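Local atomic coordinates of virulence factor (Pectobacterium carotovorum, PDB entry 2W3Y), a protein that acts as a virulence factor towards Drosophila, carries an S-linked palmitoyl group and binds to lipid vesicles. Residues A[13-19]-A[76-81]; A[48-52]-A[266-270]; A[159-164]-A[198-203]. Residue numbers count along the deposited sequence, not the author numbering.

In the fold
The three contacts lie well apart, with centres 31 to 35 Å from one another, and each is partly buried. Contact 1 joins the C-terminal ends of two helices, 9-18 and 57-81, by apolar packing with a weak polar link. Contact 2, on the opposite side of the chain's centre, lies at the edge of the mixed sheet, where strands 40-49 and 262-266 end in parallel; backbone and asparagine hydrogen bonds dominate. It shares no segment with contact 1, but strand 40-49 leads on to helix 57-81. Contact 3 ties two loops at the ends of helix 142-159 and strand 185-198 around a buried lysine, and it alone touches the bound palmitic acid.

Contact 1. Residues A[13-19]-A[76-81]; sequences YFQNIHG and AAVNKK
Two helical ends, 13-18 and 76-81, pack with their axes 9.6 Å apart at closest approach and crossing at +44°, both running in broadly the same N-to-C sense. The nearest CA atoms are those of I17 and K81, 6.1 Å apart. Apolar packing centres on A77: its CB lies 3.6 Å from F14 CE2 and 4.0 Å from I17 CD1. The m,t rotamer of I17 also sets its CG2 3.8 Å from K80 CB. H18, chi1 m, extends its ring along the second helix, with CD2 3.9 Å from K80 CG and NE2 3.7 Å from A76 O; F30 stacks on this ring. F14, also m, meets F246 edge-to-face and reaches L101 of helix 91-105. At the exposed margin Y13 OH lies 3.9 Å from K81 CE. A weak hydrogen bond runs from K80 NZ to G19 O at 3.3 Å. This is helix-helix packing in which the small A77 admits larger side chains, so the join rests mainly on apolar contact, while H18 NE2 is buried without a polar partner.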
loop_
_atom_site.group_PDB
_atom_site.type_symbol
_atom_site.label_atom_id
_atom_site.label_comp_id
_atom_site.label_asym_id
_atom_site.label_seq_id
_atom_site.Cartn_x
_atom_site.Cartn_y
_atom_site.Cartn_z
ATOM N N TYR A 13 4.954 -11.466 18.898
ATOM C CA TYR A 13 5.562 -11.668 17.581
ATOM C C TYR A 13 6.512 -10.516 17.243
ATOM O O TYR A 13 7.664 -10.724 16.831
ATOM C CB TYR A 13 4.472 -11.824 16.499
ATOM C CG TYR A 13 5.051 -12.034 15.116
ATOM C CD1 TYR A 13 5.492 -13.299 14.710
ATOM C CD2 TYR A 13 5.182 -10.960 14.220
ATOM C CE1 TYR A 13 6.051 -13.498 13.448
ATOM C CE2 TYR A 13 5.728 -11.150 12.958
ATOM C CZ TYR A 13 6.157 -12.419 12.580
ATOM O OH TYR A 13 6.701 -12.608 11.332
ATOM N N PHE A 14 6.017 -9.301 17.449
ATOM C CA PHE A 14 6.780 -8.088 17.186
ATOM C C PHE A 14 7.884 -7.842 18.217
ATOM O O PHE A 14 8.972 -7.385 17.853
ATOM C CB PHE A 14 5.831 -6.891 17.055
ATOM C CG PHE A 14 5.224 -6.763 15.680
ATOM C CD1 PHE A 14 4.215 -7.633 15.255
ATOM C CD2 PHE A 14 5.682 -5.783 14.795
ATOM C CE1 PHE A 14 3.673 -7.539 13.960
ATOM C CE2 PHE A 14 5.138 -5.668 13.514
ATOM C CZ PHE A 14 4.130 -6.544 13.091
ATOM N N GLN A 15 7.619 -8.178 19.487
ATOM C CA GLN A 15 8.644 -8.088 20.541
ATOM C C GLN A 15 9.863 -8.929 20.168
ATOM O O GLN A 15 11.002 -8.500 20.343
ATOM C CB GLN A 15 8.083 -8.492 21.931
ATOM C CG GLN A 15 9.044 -8.259 23.121
ATOM C CD GLN A 15 8.972 -6.837 23.732
ATOM O OE1 GLN A 15 7.985 -6.467 24.351
ATOM N NE2 GLN A 15 10.034 -6.068 23.574
ATOM N N ASN A 16 9.613 -10.114 19.619
ATOM C CA ASN A 16 10.686 -11.019 19.232
ATOM C C ASN A 16 11.496 -10.511 18.039
ATOM O O ASN A 16 12.727 -10.630 18.024
ATOM C CB ASN A 16 10.133 -12.415 18.946
ATOM C CG ASN A 16 11.208 -13.384 18.519
ATOM O OD1 ASN A 16 11.190 -13.888 17.393
ATOM N ND2 ASN A 16 12.179 -13.629 19.404
ATOM N N ILE A 17 10.808 -9.945 17.045
ATOM C CA ILE A 17 11.486 -9.380 15.879
ATOM C C ILE A 17 12.496 -8.311 16.296
ATOM O O ILE A 17 13.651 -8.336 15.861
ATOM C CB ILE A 17 10.470 -8.853 14.824
ATOM C CG1 ILE A 17 9.828 -10.035 14.085
ATOM C CG2 ILE A 17 11.139 -7.902 13.814
ATOM C CD1 ILE A 17 8.623 -9.659 13.236
ATOM N N HIS A 18 12.077 -7.412 17.181
ATOM C CA HIS A 18 12.879 -6.234 17.496
ATOM C C HIS A 18 13.927 -6.406 18.624
ATOM O O HIS A 18 14.716 -5.500 18.881
ATOM C CB HIS A 18 11.962 -5.016 17.715
ATOM C CG HIS A 18 11.379 -4.467 16.441
ATOM N ND1 HIS A 18 10.019 -4.395 16.206
ATOM C CD2 HIS A 18 11.975 -3.967 15.331
ATOM C CE1 HIS A 18 9.807 -3.879 15.006
ATOM N NE2 HIS A 18 10.975 -3.606 14.457
ATOM N N GLY A 19 13.965 -7.579 19.255
ATOM C CA GLY A 19 14.936 -7.848 20.328
ATOM C C GLY A 19 16.355 -8.042 19.817
ATOM O O GLY A 19 16.611 -7.963 18.604
ATOM N N ALA A 76 8.882 -1.776 9.132
ATOM C CA ALA A 76 9.971 -1.815 10.118
ATOM C C ALA A 76 10.298 -3.234 10.622
ATOM O O ALA A 76 11.485 -3.579 10.763
ATOM C CB ALA A 76 9.697 -0.850 11.270
ATOM N N ALA A 77 9.260 -4.048 10.835
ATOM C CA ALA A 77 9.403 -5.480 11.165
ATOM C C ALA A 77 10.138 -6.258 10.068
ATOM O O ALA A 77 11.052 -7.038 10.352
ATOM C CB ALA A 77 8.029 -6.107 11.430
ATOM N N VAL A 78 9.749 -6.013 8.817
ATOM C CA VAL A 78 10.379 -6.621 7.645
ATOM C C VAL A 78 11.856 -6.255 7.551
ATOM O O VAL A 78 12.689 -7.132 7.349
ATOM C CB VAL A 78 9.668 -6.214 6.315
ATOM C CG1 VAL A 78 10.553 -6.567 5.099
ATOM C CG2 VAL A 78 8.312 -6.884 6.215
ATOM N N ASN A 79 12.149 -4.958 7.683
ATOM C CA ASN A 79 13.502 -4.423 7.663
ATOM C C ASN A 79 14.439 -5.085 8.684
ATOM O O ASN A 79 15.584 -5.441 8.363
ATOM C CB ASN A 79 13.466 -2.919 7.923
ATOM C CG ASN A 79 14.808 -2.261 7.688
ATOM O OD1 ASN A 79 15.316 -2.251 6.572
ATOM N ND2 ASN A 79 15.395 -1.718 8.748
ATOM N N LYS A 80 13.930 -5.230 9.901
ATOM C CA LYS A 80 14.609 -5.953 10.965
ATOM C C LYS A 80 14.699 -7.462 10.677
ATOM O O LYS A 80 15.779 -8.053 10.785
ATOM C CB LYS A 80 13.905 -5.698 12.308
ATOM C CG LYS A 80 14.661 -6.228 13.540
ATOM C CD LYS A 80 16.129 -5.785 13.553
ATOM C CE LYS A 80 16.891 -6.426 14.706
ATOM N NZ LYS A 80 16.471 -5.862 16.025
ATOM N N LYS A 81 13.584 -8.071 10.290
ATOM C CA LYS A 81 13.523 -9.526 10.089
ATOM C C LYS A 81 14.354 -10.023 8.908
ATOM O O LYS A 81 14.904 -11.120 8.973
ATOM C CB LYS A 81 12.061 -9.997 9.971
ATOM C CG LYS A 81 11.841 -11.510 9.800
ATOM C CD LYS A 81 10.360 -11.857 9.926
ATOM C CE LYS A 81 10.064 -13.312 9.525
ATOM N NZ LYS A 81 10.765 -14.280 10.417
#

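Contact 2. Residues A[48-52]-A[266-270]; sequences QFNEA and FNGVK
F49 and F266 form a parallel beta bridge, CA atoms 5.0 Å apart, in which F266 N donates to Q48 O and N50 N to F266 O, both at 2.7 Å. Their side chains share one face of the sheet. Both chi1 angles are m, and the rings lie at 27° with centroids 5.9 Å apart, slid so that they barely overlap; F49 CE1 meets F266 CD2 at 3.9 Å. V269, chi1 t, brings CG1 3.9 Å from F49 CD1. Beyond the bridge N50 leaves strand geometry with phi/psi 78/143°. The parallel pairing ends here, and the m side chain of N50 pairs instead with the V269 backbone: N50 OD1 accepts from V269 N at 2.9 Å and N50 ND2 donates to V269 O at 2.7 Å. One water links N50 OD1 to G268 N; two others join N267 OD1 to E51 N and to E51 OE2. Q48 extends in t,t, so that Q48 NE2 reaches N50 O at 3.0 Å while OE1 takes a hydrogen bond from R64 of helix 57-81. Strand 166-179 flanks 40-49 through H175 and L177, and V136 of strand 136-137 touches F49 and V269.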
loop_
_atom_site.group_PDB
_atom_site.type_symbol
_atom_site.label_atom_id
_atom_site.label_comp_id
_atom_site.label_asym_id
_atom_site.label_seq_id
_atom_site.Cartn_x
_atom_site.Cartn_y
_atom_site.Cartn_z
ATOM N N GLN A 48 -7.156 7.907 -1.164
ATOM C CA GLN A 48 -8.523 8.154 -0.733
ATOM C C GLN A 48 -9.410 8.326 -1.946
ATOM O O GLN A 48 -9.111 9.133 -2.824
ATOM C CB GLN A 48 -8.607 9.369 0.187
ATOM C CG GLN A 48 -10.033 9.585 0.691
ATOM C CD GLN A 48 -10.170 10.777 1.614
ATOM O OE1 GLN A 48 -9.230 11.147 2.324
ATOM N NE2 GLN A 48 -11.352 11.391 1.606
ATOM N N PHE A 49 -10.496 7.563 -1.997
ATOM C CA PHE A 49 -11.415 7.625 -3.119
ATOM C C PHE A 49 -12.643 8.428 -2.737
ATOM O O PHE A 49 -13.480 7.955 -1.975
ATOM C CB PHE A 49 -11.797 6.217 -3.611
ATOM C CG PHE A 49 -10.619 5.396 -4.030
ATOM C CD1 PHE A 49 -9.778 5.828 -5.063
ATOM C CD2 PHE A 49 -10.321 4.203 -3.367
ATOM C CE1 PHE A 49 -8.661 5.061 -5.456
ATOM C CE2 PHE A 49 -9.216 3.438 -3.746
ATOM C CZ PHE A 49 -8.388 3.865 -4.785
ATOM N N ASN A 50 -12.700 9.654 -3.263
ATOM C CA ASN A 50 -13.768 10.641 -3.011
ATOM C C ASN A 50 -13.642 11.347 -1.673
ATOM O O ASN A 50 -13.238 10.752 -0.688
ATOM C CB ASN A 50 -15.165 10.016 -3.154
ATOM C CG ASN A 50 -15.411 9.444 -4.533
ATOM O OD1 ASN A 50 -15.083 10.069 -5.539
ATOM N ND2 ASN A 50 -16.004 8.250 -4.586
ATOM N N GLU A 51 -13.991 12.633 -1.660
ATOM C CA GLU A 51 -14.093 13.395 -0.422
ATOM C C GLU A 51 -15.204 12.798 0.429
ATOM O O GLU A 51 -16.222 12.342 -0.098
ATOM C CB GLU A 51 -14.375 14.875 -0.708
ATOM C CG GLU A 51 -13.177 15.666 -1.274
ATOM C CD GLU A 51 -12.249 16.217 -0.188
ATOM O OE1 GLU A 51 -12.510 15.987 1.022
ATOM O OE2 GLU A 51 -11.242 16.880 -0.542
ATOM N N ALA A 52 -14.973 12.775 1.734
ATOM C CA ALA A 52 -15.934 12.288 2.709
ATOM C C ALA A 52 -17.049 13.318 2.932
ATOM O O ALA A 52 -16.793 14.515 2.857
ATOM C CB ALA A 52 -15.226 11.996 4.020
ATOM N N PHE A 266 -8.698 11.155 -4.606
ATOM C CA PHE A 266 -9.154 11.051 -5.982
ATOM C C PHE A 266 -10.631 11.429 -6.032
ATOM O O PHE A 266 -11.402 11.035 -5.152
ATOM C CB PHE A 266 -8.961 9.632 -6.502
ATOM C CG PHE A 266 -7.526 9.244 -6.685
ATOM C CD1 PHE A 266 -6.819 9.649 -7.811
ATOM C CD2 PHE A 266 -6.878 8.478 -5.723
ATOM C CE1 PHE A 266 -5.495 9.285 -7.992
ATOM C CE2 PHE A 266 -5.543 8.098 -5.891
ATOM C CZ PHE A 266 -4.854 8.503 -7.023
ATOM N N ASN A 267 -11.013 12.177 -7.060
ATOM C CA ASN A 267 -12.387 12.650 -7.217
ATOM C C ASN A 267 -13.140 11.919 -8.319
ATOM O O ASN A 267 -12.531 11.464 -9.301
ATOM C CB ASN A 267 -12.410 14.162 -7.489
ATOM C CG ASN A 267 -11.776 14.967 -6.361
ATOM O OD1 ASN A 267 -12.144 14.819 -5.192
ATOM N ND2 ASN A 267 -10.807 15.811 -6.707
ATOM N N GLY A 268 -14.460 11.820 -8.143
ATOM C CA GLY A 268 -15.364 11.181 -9.107
ATOM C C GLY A 268 -15.147 9.686 -9.279
ATOM O O GLY A 268 -15.210 9.177 -10.397
ATOM N N VAL A 269 -14.906 8.981 -8.171
ATOM C CA VAL A 269 -14.570 7.545 -8.200
ATOM C C VAL A 269 -15.759 6.651 -7.812
ATOM O O VAL A 269 -16.499 6.956 -6.878
ATOM C CB VAL A 269 -13.342 7.244 -7.277
ATOM C CG1 VAL A 269 -12.848 5.774 -7.415
ATOM C CG2 VAL A 269 -12.207 8.206 -7.587
ATOM N N LYS A 270 -15.930 5.536 -8.524
ATOM C CA LYS A 270 -16.892 4.520 -8.107
ATOM C C LYS A 270 -16.263 3.124 -8.096
ATOM O O LYS A 270 -15.247 2.912 -8.757
ATOM C CB LYS A 270 -18.162 4.574 -8.975
ATOM C CG LYS A 270 -17.971 4.277 -10.460
ATOM C CD LYS A 270 -19.311 3.872 -11.076
ATOM C CE LYS A 270 -19.512 4.475 -12.469
ATOM N NZ LYS A 270 -18.747 3.800 -13.566
HETATM O O HOH W 1 -15.978 12.692 -5.906
HETATM O O HOH W 2 -14.583 13.982 -4.206
HETATM O O HOH W 3 -10.861 16.483 -3.621
#

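Contact 3. Residues A[159-164]-A[198-203]; sequences MNKTQA and FKQEQK
K203 NZ is the polar centre, donating to M159 O at 2.8 Å and to A164 O at 2.7 Å across the segments, and to Q200 OE1 at 2.9 Å within its own; T162 O is also 2.8 Å from K203 NZ. An extended lysine, chi1 m and then t,t,t, carries the ammonium from its turn into the bend of 159-164, where backbone carbonyls converge on it. Waters bridge further out: one accepts from Q200 N at 2.7 Å and donates to Q163 O at 2.9 Å, and another accepts from Q200 NE2 at 3.2 Å beside N160 O and T162 O. Each loop is also braced internally. T162 OG1 accepts from A164 N at 3.3 Å in an ST turn, and Q202 OE1 accepts from K199 N at 2.9 Å, residues 200-203 having helical phi/psi. The nearest CA pairs are Q163-Q200 at 5.9 Å and M159-K203 at 6.9 Å. Packing follows on the buried side. M159, p then t, sets SD 3.6 Å from K203 CG and lays CE over one face of F198, 3.7 Å from the ring centroid, with SD 4.3 Å from that centroid. F198, chi1 m, also meets Y168, F219 and the bound palmitic acid. The result is a loop-loop junction built on a buried lysine held by backbone carbonyls, its Met-aromatic side bordering the lipid site.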
loop_
_atom_site.group_PDB
_atom_site.type_symbol
_atom_site.label_atom_id
_atom_site.label_comp_id
_atom_site.label_asym_id
_atom_site.label_seq_id
_atom_site.Cartn_x
_atom_site.Cartn_y
_atom_site.Cartn_z
ATOM N N MET A 159 16.453 -0.668 -11.883
ATOM C CA MET A 159 16.148 -1.969 -12.503
ATOM C C MET A 159 17.033 -2.346 -13.689
ATOM O O MET A 159 17.271 -3.524 -13.937
ATOM C CB MET A 159 14.648 -2.113 -12.847
ATOM C CG MET A 159 14.078 -1.324 -14.036
ATOM S SD MET A 159 12.250 -1.573 -14.198
ATOM C CE MET A 159 11.811 -1.835 -12.471
ATOM N N ASN A 160 17.531 -1.344 -14.398
ATOM C CA ASN A 160 18.359 -1.580 -15.584
ATOM C C ASN A 160 19.852 -1.796 -15.287
ATOM O O ASN A 160 20.666 -1.945 -16.201
ATOM C CB ASN A 160 18.156 -0.460 -16.603
ATOM C CG ASN A 160 16.826 -0.575 -17.339
ATOM O OD1 ASN A 160 16.049 0.381 -17.387
ATOM N ND2 ASN A 160 16.560 -1.748 -17.923
ATOM N N LYS A 161 20.198 -1.818 -14.007
ATOM C CA LYS A 161 21.578 -2.018 -13.576
ATOM C C LYS A 161 22.072 -3.412 -13.911
ATOM O O LYS A 161 23.237 -3.568 -14.288
ATOM C CB LYS A 161 21.732 -1.727 -12.082
ATOM C CG LYS A 161 21.729 -0.233 -11.763
ATOM C CD LYS A 161 21.904 0.055 -10.277
ATOM C CE LYS A 161 22.081 1.555 -10.047
ATOM N NZ LYS A 161 21.936 1.961 -8.624
ATOM N N THR A 162 21.191 -4.414 -13.783
ATOM C CA THR A 162 21.503 -5.795 -14.192
ATOM C C THR A 162 20.365 -6.448 -14.984
ATOM O O THR A 162 19.290 -5.853 -15.179
ATOM C CB THR A 162 21.853 -6.724 -12.986
ATOM O OG1 THR A 162 20.666 -7.030 -12.251
ATOM C CG2 THR A 162 22.880 -6.089 -12.040
ATOM N N GLN A 163 20.598 -7.695 -15.406
ATOM C CA GLN A 163 19.607 -8.467 -16.161
ATOM C C GLN A 163 18.593 -9.174 -15.263
ATOM O O GLN A 163 17.617 -9.752 -15.749
ATOM C CB GLN A 163 20.308 -9.508 -17.045
ATOM C CG GLN A 163 21.130 -8.911 -18.157
ATOM C CD GLN A 163 20.296 -8.104 -19.126
ATOM O OE1 GLN A 163 20.530 -6.911 -19.319
ATOM N NE2 GLN A 163 19.307 -8.745 -19.729
ATOM N N ALA A 164 18.832 -9.149 -13.961
ATOM C CA ALA A 164 18.003 -9.870 -13.016
ATOM C C ALA A 164 16.575 -9.304 -12.935
ATOM O O ALA A 164 16.327 -8.154 -13.347
ATOM C CB ALA A 164 18.659 -9.866 -11.645
ATOM N N PHE A 198 9.555 -6.994 -12.131
ATOM C CA PHE A 198 9.726 -6.701 -13.546
ATOM C C PHE A 198 10.770 -7.671 -14.083
ATOM O O PHE A 198 11.896 -7.684 -13.605
ATOM C CB PHE A 198 10.260 -5.279 -13.778
ATOM C CG PHE A 198 9.285 -4.179 -13.480
ATOM C CD1 PHE A 198 8.592 -3.544 -14.520
ATOM C CD2 PHE A 198 9.097 -3.727 -12.168
ATOM C CE1 PHE A 198 7.697 -2.492 -14.266
ATOM C CE2 PHE A 198 8.208 -2.660 -11.896
ATOM C CZ PHE A 198 7.498 -2.051 -12.950
ATOM N N LYS A 199 10.389 -8.458 -15.079
ATOM C CA LYS A 199 11.326 -9.262 -15.872
ATOM C C LYS A 199 12.086 -8.341 -16.841
ATOM O O LYS A 199 11.628 -7.238 -17.143
ATOM C CB LYS A 199 10.555 -10.325 -16.681
ATOM C CG LYS A 199 9.715 -11.295 -15.860
ATOM C CD LYS A 199 9.307 -12.510 -16.713
ATOM C CE LYS A 199 7.941 -13.034 -16.348
ATOM N NZ LYS A 199 7.818 -13.376 -14.909
ATOM N N GLN A 200 13.242 -8.788 -17.337
ATOM C CA GLN A 200 14.054 -7.936 -18.220
ATOM C C GLN A 200 13.238 -7.247 -19.328
ATOM O O GLN A 200 13.358 -6.044 -19.527
ATOM C CB GLN A 200 15.229 -8.718 -18.844
ATOM C CG GLN A 200 16.167 -7.827 -19.676
ATOM C CD GLN A 200 16.747 -6.682 -18.861
ATOM O OE1 GLN A 200 17.196 -6.882 -17.735
ATOM N NE2 GLN A 200 16.730 -5.476 -19.419
ATOM N N GLU A 201 12.384 -8.015 -20.010
ATOM C CA GLU A 201 11.612 -7.522 -21.163
ATOM C C GLU A 201 10.500 -6.533 -20.765
ATOM O O GLU A 201 9.949 -5.830 -21.610
ATOM C CB GLU A 201 11.059 -8.697 -21.981
ATOM C CG GLU A 201 10.023 -9.566 -21.233
ATOM C CD GLU A 201 9.353 -10.619 -22.112
ATOM O OE1 GLU A 201 10.028 -11.610 -22.506
ATOM O OE2 GLU A 201 8.133 -10.469 -22.393
ATOM N N GLN A 202 10.192 -6.478 -19.472
ATOM C CA GLN A 202 9.202 -5.548 -18.936
ATOM C C GLN A 202 9.789 -4.218 -18.444
ATOM O O GLN A 202 9.035 -3.286 -18.142
ATOM C CB GLN A 202 8.460 -6.214 -17.781
ATOM C CG GLN A 202 7.564 -7.349 -18.187
ATOM C CD GLN A 202 6.978 -8.032 -16.996
ATOM O OE1 GLN A 202 7.703 -8.598 -16.174
ATOM N NE2 GLN A 202 5.649 -8.020 -16.901
ATOM N N LYS A 203 11.116 -4.116 -18.353
ATOM C CA LYS A 203 11.732 -2.945 -17.703
ATOM C C LYS A 203 11.440 -1.619 -18.398
ATOM O O LYS A 203 11.310 -0.590 -17.731
ATOM C CB LYS A 203 13.236 -3.148 -17.450
ATOM C CG LYS A 203 13.477 -4.213 -16.395
ATOM C CD LYS A 203 14.929 -4.573 -16.222
ATOM C CE LYS A 203 15.077 -5.752 -15.270
ATOM N NZ LYS A 203 16.533 -6.033 -15.007
HETATM O O HOH W 4 19.102 -4.010 -17.781
HETATM O O HOH W 5 14.841 -10.384 -15.912
#